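Local coordinates for putative NADPH:quinone reductase (Bacillus thuringiensis, PDB 3GMS), which probably catalyses the NADPH-dependent reduction of quinones, although its physiological role has not been established, at residues E28-N33 / V74-A79; V150-S155 / D219-P224; A174-N179 / V193-T198. All blocks are in the same frame, centred on the assembly; numbering follows the deposited sequence. Where two conformers were deposited one is given.

In the fold
Contact 2 is buried, whereas contacts 1 and 3 are partly buried and reach exposed loops. Contact 1 belongs to the GroES-like part of the chain; its centre lies about 41 Å from that of contact 2 and about 49 Å from that of contact 3, across the chain's centre. Contacts 2 and 3 share the parallel nucleotide-binding-type sheet: their centres are about 11 Å apart, and Val150 O lies 2.9 Å from Val175 N, a probable hydrogen bond between neighbouring strands. Their chemistry follows their place. Contact 1 relies on carbon packing and a bridging water, contact 2 on an asparagine-aspartate bond network between a loop and a strand end, and contact 3 on strand pairing that ends in an Asx turn at Asp195.

Contact 1: E28-N33 / V74-A79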
loop_
_atom_site.group_PDB
_atom_site.type_symbol
_atom_site.label_atom_id
_atom_site.label_comp_id
_atom_site.label_asym_id
_atom_site.label_seq_id
_atom_site.Cartn_x
_atom_site.Cartn_y
_atom_site.Cartn_z
ATOM N N GLU A 28 16.962 -16.972 -16.954
ATOM C CA GLU A 28 18.280 -16.482 -17.384
ATOM C C GLU A 28 19.272 -16.556 -16.219
ATOM O O GLU A 28 18.866 -16.615 -15.069
ATOM C CB GLU A 28 18.190 -15.044 -17.938
ATOM C CG GLU A 28 17.214 -14.878 -19.109
ATOM C CD GLU A 28 16.703 -13.423 -19.302
ATOM O OE1 GLU A 28 17.305 -12.480 -18.751
ATOM O OE2 GLU A 28 15.697 -13.216 -20.030
ATOM N N PRO A 29 20.589 -16.574 -16.513
ATOM C CA PRO A 29 21.602 -16.490 -15.455
ATOM C C PRO A 29 21.494 -15.206 -14.636
ATOM O O PRO A 29 21.038 -14.180 -15.149
ATOM C CB PRO A 29 22.926 -16.489 -16.245
ATOM C CG PRO A 29 22.627 -17.275 -17.467
ATOM C CD PRO A 29 21.198 -16.892 -17.826
ATOM N N LEU A 30 21.922 -15.264 -13.380
ATOM C CA LEU A 30 21.819 -14.131 -12.453
ATOM C C LEU A 30 22.944 -13.118 -12.657
ATOM O O LEU A 30 24.077 -13.506 -12.916
ATOM C CB LEU A 30 21.865 -14.632 -11.010
ATOM C CG LEU A 30 20.832 -15.662 -10.560
ATOM C CD1 LEU A 30 20.946 -15.872 -9.063
ATOM C CD2 LEU A 30 19.427 -15.215 -10.911
ATOM N N LYS A 31 22.626 -11.826 -12.530
ATOM C CA LYS A 31 23.634 -10.766 -12.608
ATOM C C LYS A 31 24.329 -10.639 -11.262
ATOM O O LYS A 31 23.841 -11.168 -10.258
ATOM C CB LYS A 31 23.003 -9.426 -13.041
ATOM C CG LYS A 31 22.346 -9.445 -14.421
ATOM C CD LYS A 31 21.269 -8.343 -14.499
ATOM C CE LYS A 31 20.012 -8.817 -15.253
ATOM N NZ LYS A 31 19.987 -8.353 -16.666
ATOM N N ASP A 32 25.463 -9.932 -11.238
ATOM C CA ASP A 32 26.322 -9.889 -10.048
ATOM C C ASP A 32 25.675 -9.534 -8.706
ATOM O O ASP A 32 26.059 -10.111 -7.680
ATOM C CB ASP A 32 27.534 -8.967 -10.271
ATOM C CG ASP A 32 28.465 -9.464 -11.363
ATOM O OD1 ASP A 32 28.647 -10.701 -11.469
ATOM O OD2 ASP A 32 29.027 -8.603 -12.092
ATOM N N ASN A 33 24.745 -8.574 -8.686
ATOM C CA ASN A 33 24.157 -8.143 -7.406
ATOM C C ASN A 33 22.697 -8.603 -7.221
ATOM O O ASN A 33 21.995 -8.079 -6.354
ATOM C CB ASN A 33 24.275 -6.614 -7.196
ATOM C CG ASN A 33 24.305 -6.205 -5.690
ATOM O OD1 ASN A 33 24.936 -6.875 -4.847
ATOM N ND2 ASN A 33 23.619 -5.099 -5.355
ATOM N N VAL A 74 14.870 -17.301 -0.822
ATOM C CA VAL A 74 15.998 -17.099 -1.697
ATOM C C VAL A 74 16.511 -18.461 -2.109
ATOM O O VAL A 74 16.771 -19.298 -1.234
ATOM C CB VAL A 74 17.150 -16.362 -0.979
ATOM C CG1 VAL A 74 18.378 -16.194 -1.889
ATOM C CG2 VAL A 74 16.707 -15.012 -0.437
ATOM N N GLU A 75 16.623 -18.669 -3.422
ATOM C CA GLU A 75 17.110 -19.932 -4.016
ATOM C C GLU A 75 18.530 -19.811 -4.543
ATOM O O GLU A 75 19.274 -20.813 -4.612
ATOM C CB GLU A 75 16.231 -20.346 -5.200
ATOM C CG GLU A 75 14.805 -20.660 -4.861
ATOM C CD GLU A 75 14.597 -22.078 -4.400
ATOM O OE1 GLU A 75 15.069 -22.431 -3.295
ATOM O OE2 GLU A 75 13.934 -22.829 -5.148
ATOM N N ASN A 76 18.881 -18.613 -4.995
ATOM C CA ASN A 76 20.221 -18.382 -5.568
ATOM C C ASN A 76 20.547 -16.901 -5.499
ATOM O O ASN A 76 19.645 -16.070 -5.337
ATOM C CB ASN A 76 20.305 -18.905 -7.004
ATOM C CG ASN A 76 21.731 -19.314 -7.395
ATOM O OD1 ASN A 76 22.680 -19.177 -6.597
ATOM N ND2 ASN A 76 21.877 -19.818 -8.615
ATOM N N VAL A 77 21.824 -16.563 -5.573
ATOM C CA VAL A 77 22.268 -15.171 -5.573
ATOM C C VAL A 77 23.384 -15.018 -6.609
ATOM O O VAL A 77 24.051 -16.002 -6.967
ATOM C CB VAL A 77 22.750 -14.692 -4.169
ATOM C CG1 VAL A 77 21.602 -14.736 -3.126
ATOM C CG2 VAL A 77 23.979 -15.500 -3.668
ATOM N N GLY A 78 23.571 -13.800 -7.099
ATOM C CA GLY A 78 24.633 -13.491 -8.049
ATOM C C GLY A 78 26.006 -13.381 -7.398
ATOM O O GLY A 78 26.138 -13.399 -6.173
ATOM N N ALA A 79 27.027 -13.253 -8.240
ATOM C CA ALA A 79 28.438 -13.372 -7.803
ATOM C C ALA A 79 28.860 -12.522 -6.605
ATOM O O ALA A 79 29.691 -12.954 -5.804
ATOM C CB ALA A 79 29.402 -13.149 -9.002
HETATM O O HOH W 1 26.499 -13.404 -11.046
#
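Leu30 reaches Asn76 and Val77 with one methyl group, CD1, and has more surface buried here than any other residue of the two segments. Its second torsion (chi2 -172°) sets CD1 anti to CA, which extends the branch over the end of strand 71-77. There CD1 lies 3.6 Å from Val77 C and 3.7 Å from Asn76 CB, so it covers the junction between a peptide group and the root of a polar side chain. Asn76 OD1 accepts from Val77 N and from Arg83, while Leu30 also touches Phe36 and Lys104 of neighbouring strands.

Gly78 carries the next part of the contact through its backbone. Lys31 O occupies the direction a side chain would take from Gly78 and comes within 3.3 Å of Gly78 CA. With an angle of 159° at the hydrogen, this qualifies as a CA-H...O contact. Asp32 O presses on the same residue, 3.3 Å from Gly78 C, and the CA atoms of Asp32 and Gly78 are the nearest pair across the segments.

At the open edge, Asp32 OD1 lies 3.6 Å from Ala79 CB. Direct polar pairing is replaced here by a water that accepts from Ala79 N at 2.9 Å and donates to Leu30 O at 3.1 Å. The same water has a longer, weak bond to Asp32 OD1. Beyond the two segments, Asp32 is tied to Phe80 by a backbone hydrogen bond, which continues the association of the loops.

The strand side contains a classic beta bulge, in which Glu75 and Asn76 both face Phe36. The arrangement joins the loop between strands 20-26 and 34-43 to the outgoing end of strand 71-77, within the GroES-like domain characteristic of medium-chain dehydrogenases and reductases.

Contact 2: V150-S155 / D219-P224; sequences VNACGS and DSIGGP
Asn151 and Asp219 are brought together by different first torsions: Asn151 CG stands between the backbone N and the carbonyl carbon (chi1 67°), while Asp219 CG is anti to its backbone N (chi1 175°). The amide and carboxylate planes stand 71° apart.

Asn151 then uses both ends of its amide. OD1 accepts from Ser220 N at 2.9 Å, in the carbonyl plane and on a lone pair. ND2 donates to Asp219 OD1 at 2.8 Å; this bond is almost straight, with the acceptor in the amide plane and the donor arriving on the anti side of the carboxylate. Two well-placed bonds of this kind fix the rotation of the amide.

Asp219 OD1 is also gripped from its own segment. Gly222 N meets it at 2.9 Å from the syn side, whereas Ile221 N, at 2.8 Å, comes from above the carboxylate plane. The bond from Ile221 N makes an Asx turn. Three N-H groups on one oxygen would probably stabilise the negative charge of this buried carboxylate.

Apolar contacts complete it: the Ile221 methyl CD1 packs beside the Asn151 amide, 3.9 Å from ND2, and Ala152 CB is 3.9 Å from Ser220 CB. A water lies in hydrogen-bonding reach of both Asn151 O and Ser220 OG, and probably links them.

Ser155 caps the following helix through Gly158 N. The pattern of strand 147-150, glycine-containing turn and helix 156-168, pinned to the end of strand 214-219 and the loop that follows, is that of a Rossmann fold, where such loops usually border the dinucleotide site.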
loop_
_atom_site.group_PDB
_atom_site.type_symbol
_atom_site.label_atom_id
_atom_site.label_comp_id
_atom_site.label_asym_id
_atom_site.label_seq_id
_atom_site.Cartn_x
_atom_site.Cartn_y
_atom_site.Cartn_z
ATOM N N VAL A 150 -8.414 11.122 7.445
ATOM C CA VAL A 150 -8.103 10.136 6.389
ATOM C C VAL A 150 -9.421 9.669 5.779
ATOM O O VAL A 150 -10.258 9.084 6.486
ATOM C CB VAL A 150 -7.344 8.930 6.956
ATOM C CG1 VAL A 150 -7.046 7.902 5.804
ATOM C CG2 VAL A 150 -6.010 9.375 7.617
ATOM N N ASN A 151 -9.622 9.928 4.499
ATOM C CA ASN A 151 -10.802 9.387 3.839
ATOM C C ASN A 151 -10.574 8.005 3.214
ATOM O O ASN A 151 -9.449 7.470 3.234
ATOM C CB ASN A 151 -11.434 10.406 2.861
ATOM C CG ASN A 151 -10.548 10.715 1.640
ATOM O OD1 ASN A 151 -9.608 10.018 1.385
ATOM N ND2 ASN A 151 -10.876 11.765 0.898
ATOM N N ALA A 152 -11.630 7.434 2.633
ATOM C CA ALA A 152 -11.623 6.006 2.235
ATOM C C ALA A 152 -10.995 5.131 3.338
ATOM O O ALA A 152 -10.210 4.214 3.065
ATOM C CB ALA A 152 -10.891 5.827 0.863
ATOM N N CYS A 153 -11.352 5.421 4.592
ATOM C CA CYS A 153 -10.607 4.900 5.715
ATOM C C CYS A 153 -10.961 3.447 6.008
ATOM O O CYS A 153 -10.296 2.804 6.804
ATOM C CB CYS A 153 -10.767 5.782 6.949
ATOM S SG CYS A 153 -9.374 5.743 8.132
ATOM N N GLY A 154 -11.986 2.929 5.351
ATOM C CA GLY A 154 -12.299 1.493 5.479
ATOM C C GLY A 154 -11.319 0.598 4.709
ATOM O O GLY A 154 -11.379 -0.620 4.801
ATOM N N SER A 155 -10.423 1.200 3.949
ATOM C CA SER A 155 -9.354 0.474 3.251
ATOM C C SER A 155 -8.315 -0.208 4.176
ATOM O O SER A 155 -8.255 0.063 5.382
ATOM C CB SER A 155 -8.642 1.460 2.354
ATOM O OG SER A 155 -8.024 2.452 3.152
ATOM N N ASP A 219 -5.934 12.293 1.483
ATOM C CA ASP A 219 -6.985 12.027 0.497
ATOM C C ASP A 219 -6.601 10.883 -0.457
ATOM O O ASP A 219 -5.534 10.924 -1.096
ATOM C CB ASP A 219 -7.259 13.322 -0.258
ATOM C CG ASP A 219 -8.250 13.165 -1.420
ATOM O OD1 ASP A 219 -9.226 12.400 -1.324
ATOM O OD2 ASP A 219 -8.056 13.875 -2.427
ATOM N N SER A 220 -7.481 9.889 -0.519
ATOM C CA SER A 220 -7.368 8.754 -1.433
ATOM C C SER A 220 -8.352 8.858 -2.596
ATOM O O SER A 220 -8.274 8.079 -3.540
ATOM C CB SER A 220 -7.641 7.435 -0.681
ATOM O OG SER A 220 -6.632 7.213 0.275
ATOM N N ILE A 221 -9.278 9.819 -2.526
ATOM C CA ILE A 221 -10.423 9.848 -3.442
ATOM C C ILE A 221 -10.361 10.928 -4.503
ATOM O O ILE A 221 -10.640 10.665 -5.676
ATOM C CB ILE A 221 -11.760 10.048 -2.641
ATOM C CG1 ILE A 221 -11.917 8.952 -1.571
ATOM C CG2 ILE A 221 -12.982 10.058 -3.595
ATOM C CD1 ILE A 221 -13.199 9.119 -0.681
ATOM N N GLY A 222 -10.006 12.144 -4.099
ATOM C CA GLY A 222 -10.012 13.277 -5.038
ATOM C C GLY A 222 -11.400 13.869 -5.279
ATOM O O GLY A 222 -12.347 13.584 -4.527
ATOM N N GLY A 223 -11.511 14.686 -6.335
ATOM C CA GLY A 223 -12.775 15.347 -6.710
ATOM C C GLY A 223 -13.391 16.148 -5.567
ATOM O O GLY A 223 -12.667 16.676 -4.716
ATOM N N PRO A 224 -14.735 16.228 -5.535
ATOM C CA PRO A 224 -15.480 16.920 -4.473
ATOM C C PRO A 224 -15.174 16.438 -3.051
ATOM O O PRO A 224 -15.076 17.261 -2.129
ATOM C CB PRO A 224 -16.945 16.613 -4.829
ATOM C CG PRO A 224 -16.937 16.459 -6.300
ATOM C CD PRO A 224 -15.635 15.760 -6.611
HETATM O O HOH W 2 -7.110 8.551 2.494
HETATM O O HOH W 3 -7.109 4.347 0.760
#

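Contact 3: A174-N179 / V193-T198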
loop_
_atom_site.group_PDB
_atom_site.type_symbol
_atom_site.label_atom_id
_atom_site.label_comp_id
_atom_site.label_asym_id
_atom_site.label_seq_id
_atom_site.Cartn_x
_atom_site.Cartn_y
_atom_site.Cartn_z
ATOM N N ALA A 174 -11.334 9.243 11.191
ATOM C CA ALA A 174 -11.617 8.411 10.020
ATOM C C ALA A 174 -12.836 8.905 9.280
ATOM O O ALA A 174 -13.887 9.158 9.903
ATOM C CB ALA A 174 -11.848 6.938 10.443
ATOM N N VAL A 175 -12.701 9.043 7.972
ATOM C CA VAL A 175 -13.814 9.385 7.079
ATOM C C VAL A 175 -14.089 8.211 6.155
ATOM O O VAL A 175 -13.208 7.785 5.395
ATOM C CB VAL A 175 -13.507 10.676 6.252
ATOM C CG1 VAL A 175 -14.679 11.058 5.352
ATOM C CG2 VAL A 175 -13.145 11.817 7.173
ATOM N N THR A 176 -15.318 7.695 6.209
ATOM C CA THR A 176 -15.712 6.498 5.481
ATOM C C THR A 176 -16.980 6.754 4.661
ATOM O O THR A 176 -17.765 7.685 4.965
ATOM C CB THR A 176 -16.005 5.309 6.444
ATOM O OG1 THR A 176 -17.078 5.673 7.334
ATOM C CG2 THR A 176 -14.778 4.913 7.266
ATOM N N ARG A 177 -17.185 5.926 3.637
ATOM C CA ARG A 177 -18.355 6.013 2.757
ATOM C C ARG A 177 -19.601 5.372 3.365
ATOM O O ARG A 177 -20.708 5.577 2.856
ATOM C CB ARG A 177 -18.081 5.275 1.436
ATOM C CG ARG A 177 -17.684 6.150 0.265
ATOM C CD ARG A 177 -16.185 6.491 0.289
ATOM N NE ARG A 177 -15.291 5.325 0.344
ATOM C CZ ARG A 177 -14.895 4.617 -0.715
ATOM N NH1 ARG A 177 -15.322 4.934 -1.930
ATOM N NH2 ARG A 177 -14.074 3.581 -0.556
ATOM N N ASN A 178 -19.395 4.546 4.387
ATOM C CA ASN A 178 -20.462 3.767 5.021
ATOM C C ASN A 178 -20.017 3.278 6.394
ATOM O O ASN A 178 -18.957 3.668 6.897
ATOM C CB ASN A 178 -20.890 2.590 4.124
ATOM C CG ASN A 178 -19.744 1.636 3.830
ATOM O OD1 ASN A 178 -18.952 1.297 4.709
ATOM N ND2 ASN A 178 -19.648 1.210 2.590
ATOM N N ASN A 179 -20.819 2.422 7.020
ATOM C CA ASN A 179 -20.509 2.007 8.382
ATOM C C ASN A 179 -19.850 0.631 8.474
ATOM O O ASN A 179 -19.664 0.115 9.570
ATOM C CB ASN A 179 -21.766 2.084 9.275
ATOM C CG ASN A 179 -22.870 1.143 8.807
ATOM O OD1 ASN A 179 -22.737 0.476 7.765
ATOM N ND2 ASN A 179 -23.974 1.089 9.572
ATOM N N VAL A 193 -15.293 8.213 13.754
ATOM C CA VAL A 193 -15.495 7.790 12.397
ATOM C C VAL A 193 -16.625 8.601 11.839
ATOM O O VAL A 193 -17.747 8.567 12.357
ATOM C CB VAL A 193 -15.780 6.257 12.270
ATOM C CG1 VAL A 193 -16.114 5.870 10.826
ATOM C CG2 VAL A 193 -14.618 5.452 12.819
ATOM N N ILE A 194 -16.323 9.367 10.805
ATOM C CA ILE A 194 -17.356 10.084 10.057
ATOM C C ILE A 194 -17.849 9.286 8.864
ATOM O O ILE A 194 -17.140 9.103 7.848
ATOM C CB ILE A 194 -16.887 11.500 9.589
ATOM C CG1 ILE A 194 -16.244 12.284 10.747
ATOM C CG2 ILE A 194 -18.043 12.234 8.892
ATOM C CD1 ILE A 194 -15.760 13.732 10.361
ATOM N N ASP A 195 -19.096 8.835 8.977
ATOM C CA ASP A 195 -19.714 8.071 7.922
ATOM C C ASP A 195 -20.478 9.059 7.085
ATOM O O ASP A 195 -21.504 9.582 7.534
ATOM C CB ASP A 195 -20.633 6.994 8.537
ATOM C CG ASP A 195 -21.483 6.256 7.508
ATOM O OD1 ASP A 195 -21.463 6.563 6.299
ATOM O OD2 ASP A 195 -22.201 5.331 7.936
ATOM N N THR A 196 -19.963 9.340 5.889
ATOM C CA THR A 196 -20.505 10.385 5.029
ATOM C C THR A 196 -21.815 10.022 4.323
ATOM O O THR A 196 -22.409 10.866 3.671
ATOM C CB THR A 196 -19.468 10.935 3.997
ATOM O OG1 THR A 196 -18.984 9.877 3.180
ATOM C CG2 THR A 196 -18.295 11.622 4.691
ATOM N N SER A 197 -22.272 8.776 4.442
ATOM C CA SER A 197 -23.630 8.465 3.985
ATOM C C SER A 197 -24.633 8.939 5.043
ATOM O O SER A 197 -25.822 9.035 4.763
ATOM C CB SER A 197 -23.814 6.984 3.670
ATOM O OG SER A 197 -23.626 6.190 4.824
ATOM N N THR A 198 -24.140 9.272 6.233
ATOM C CA THR A 198 -24.992 9.636 7.384
ATOM C C THR A 198 -24.707 11.025 7.974
ATOM O O THR A 198 -25.607 11.664 8.529
ATOM C CB THR A 198 -24.861 8.579 8.523
ATOM O OG1 THR A 198 -25.229 7.297 8.012
ATOM C CG2 THR A 198 -25.756 8.907 9.733
#
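Val193 begins the pairing with Ala174, its CG2 lying 3.9 Å from Ala174 CB. Its other methyl, CG1, is anti to the backbone N (chi1 175°) and approaches Thr176 OG1 to 3.6 Å, with the two side chains crossing at about a right angle. Leu185 of helix 182-188 covers this face.

At Ile194 the backbone takes over. Its N donates to Ala174 O at 2.6 Å, and its O accepts from Thr176 N at 2.8 Å, so the two peptide groups flanking Ile194 each make one bond to strand 171-176. Its side chain goes to the opposite face of the sheet, where helix 201-208 packs on it through Leu201, Thr204 and Val205.

Asp195 is the parallel partner of Thr176, but its carboxylate turns toward the loop beyond. OD1 lies 3.2 Å from Asn178 CA, and OD2 borders Asn179 without a bond to its N.

Thr196 ends the ladder: its N donates to Thr176 O at 2.9 Å in a nearly straight bond. Its CG2 meets Val175 CG1 at 3.7 Å, again at roughly a right angle, extending the apolar face of Val175.

Ser197 closes back on Asp195. Ser197 N and Ser197 OG both bond Asp195 OD1 from the same face of the carboxylate, the hydroxyl at 2.6 Å; the backbone bond makes an Asx turn. In the facing loop, Thr176 OG1 donates to the main-chain Asn178 O.

The axes of segments 174-176 and 193-195 run 20° apart, and helix 182-188 connects them as a beta-alpha-beta crossover. The chemistry thus implies a division of labour: main-chain bonds set the register of the strands, while side-chain oxygens shape the two loops where the pairing ends, with the carboxylate charge probably eased by Ser197.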